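Local atomic coordinates of hypothetical protein TTMA177 (Thermus thermophilus phage TMA, PDB entry 2ZDJ), a protein that is of unknown function but adopts a small alpha-plus-beta, cystatin-like fold in which an antiparallel sheet accompanies a single helix. Residues Met3-Val7 / Lys8-Asp12. Sequence-based numbering, arbitrary orientation.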
# COMPACT_ATOMS: atom_id res chain seq x y z
N MSE A 3 -0.40 -11.76 -4.86
CA MSE A 3 -0.01 -10.45 -5.40
C MSE A 3 -1.14 -9.43 -5.49
O MSE A 3 -0.93 -8.28 -5.87
CB MSE A 3 0.63 -10.66 -6.79
CG MSE A 3 2.11 -10.31 -6.89
SE MSE A 3 3.18 -10.86 -5.39
CE MSE A 3 3.98 -12.46 -6.13
N ARG A 4 -2.34 -9.86 -5.13
CA ARG A 4 -3.49 -8.99 -5.20
C ARG A 4 -4.39 -9.24 -4.01
O ARG A 4 -4.57 -10.39 -3.59
CB ARG A 4 -4.26 -9.24 -6.50
CG ARG A 4 -4.77 -7.96 -7.15
CD ARG A 4 -4.01 -7.58 -8.41
NE ARG A 4 -2.57 -7.54 -8.20
CZ ARG A 4 -1.69 -7.19 -9.13
NH1 ARG A 4 -0.39 -7.19 -8.84
NH2 ARG A 4 -2.11 -6.83 -10.34
N LYS A 5 -4.95 -8.19 -3.44
CA LYS A 5 -5.81 -8.38 -2.29
C LYS A 5 -6.86 -7.31 -2.12
O LYS A 5 -6.60 -6.11 -2.30
CB LYS A 5 -4.98 -8.50 -1.01
CG LYS A 5 -5.85 -8.78 0.20
CD LYS A 5 -5.09 -9.49 1.31
CE LYS A 5 -4.12 -8.60 2.03
NZ LYS A 5 -3.44 -9.39 3.09
N LEU A 6 -8.05 -7.76 -1.77
CA LEU A 6 -9.17 -6.87 -1.57
C LEU A 6 -8.93 -6.03 -0.32
O LEU A 6 -8.50 -6.55 0.72
CB LEU A 6 -10.47 -7.66 -1.40
CG LEU A 6 -10.94 -8.56 -2.56
CD1 LEU A 6 -12.19 -9.35 -2.12
CD2 LEU A 6 -11.25 -7.70 -3.77
N VAL A 7 -9.19 -4.74 -0.45
CA VAL A 7 -9.04 -3.81 0.66
C VAL A 7 -9.71 -4.37 1.92
O VAL A 7 -9.07 -4.49 2.97
CB VAL A 7 -9.67 -2.44 0.29
CG1 VAL A 7 -9.83 -1.58 1.52
CG2 VAL A 7 -8.79 -1.73 -0.72
N LYS A 8 -10.98 -4.73 1.80
CA LYS A 8 -11.72 -5.26 2.95
C LYS A 8 -10.92 -6.32 3.70
O LYS A 8 -11.13 -6.54 4.89
CB LYS A 8 -13.07 -5.85 2.52
CG LYS A 8 -12.98 -7.24 1.91
CD LYS A 8 -14.36 -7.87 1.73
CE LYS A 8 -14.25 -9.30 1.20
NZ LYS A 8 -15.57 -9.97 1.05
N ASP A 9 -9.99 -6.98 3.01
CA ASP A 9 -9.21 -8.02 3.67
C ASP A 9 -7.93 -7.56 4.38
O ASP A 9 -7.20 -8.38 4.93
CB ASP A 9 -8.92 -9.16 2.70
CG ASP A 9 -10.18 -9.91 2.32
OD1 ASP A 9 -11.03 -10.12 3.22
OD2 ASP A 9 -10.33 -10.29 1.14
N PHE A 10 -7.66 -6.26 4.37
CA PHE A 10 -6.49 -5.72 5.06
C PHE A 10 -6.86 -5.47 6.53
O PHE A 10 -7.61 -4.55 6.83
CB PHE A 10 -6.06 -4.40 4.42
CG PHE A 10 -5.26 -4.59 3.17
CD1 PHE A 10 -3.94 -5.00 3.24
CD2 PHE A 10 -5.84 -4.38 1.92
CE1 PHE A 10 -3.20 -5.20 2.08
CE2 PHE A 10 -5.10 -4.57 0.76
CZ PHE A 10 -3.78 -4.98 0.84
N GLY A 11 -6.33 -6.30 7.42
CA GLY A 11 -6.64 -6.15 8.83
C GLY A 11 -5.87 -5.06 9.55
O GLY A 11 -5.18 -4.25 8.93
N ASP A 12 -5.99 -5.05 10.88
CA ASP A 12 -5.33 -4.08 11.75
C ASP A 12 -3.81 -4.12 11.69
O ASP A 12 -3.15 -3.21 12.18
CB ASP A 12 -5.74 -4.30 13.22
CG ASP A 12 -7.21 -3.99 13.49
OD1 ASP A 12 -8.08 -4.73 12.98
OD2 ASP A 12 -7.48 -3.01 14.21
O HOH W 1 -8.45 -10.37 -1.10
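Lys5 places the end of its methylene chain, CE, over one face of the Phe10 ring, five residues further on, after a 3-10 turn has bent the backbone away from strand 4-6. Lys5 CE lies 3.8 Å from the centroid of the Phe10 ring and 23° off its normal, a CH-pi contact closest to Phe10 CE1 at the rim. With CG anti to the backbone N the lysine heads toward the turn, and a bend at chi3 (73°) brings CE over the ring. A long, flexible methylene chain suits this place because it can cover an aromatic face and still carry its amine onward to polar company. Nearer the backbone, Lys5 CG packs 4.0 Å from Asp9 CB.

The turn that brings these groups together is a short 3-10 segment. Phe10 N donates to Val7 O at 2.7 Å in a nearly straight bond (170°). Leu6 O accepts from Asp9 N, a less certain bond. Asp9 ties the turn to the strand through water, its carboxylate serving as acceptor: one molecule accepts from Leu6 N at 2.7 Å and donates to Asp9 OD2 at 2.9 Å. Leu6 CD1 and Lys8 CE, on side chains running alongside each other, meet at 3.9 Å.

Phe10, flat and apolar, also stacks on Phe40 and makes edge-to-face contacts with Tyr14 and Trp52, while Lys5 NZ hydrogen-bonds to Tyr14 OH. Val7, compact and apolar, suits its buried place against Leu63 and Ile54, where the turn leaves strand 4-6, one of the two edge strands of the sheet, which pairs antiparallel with strand 64-67.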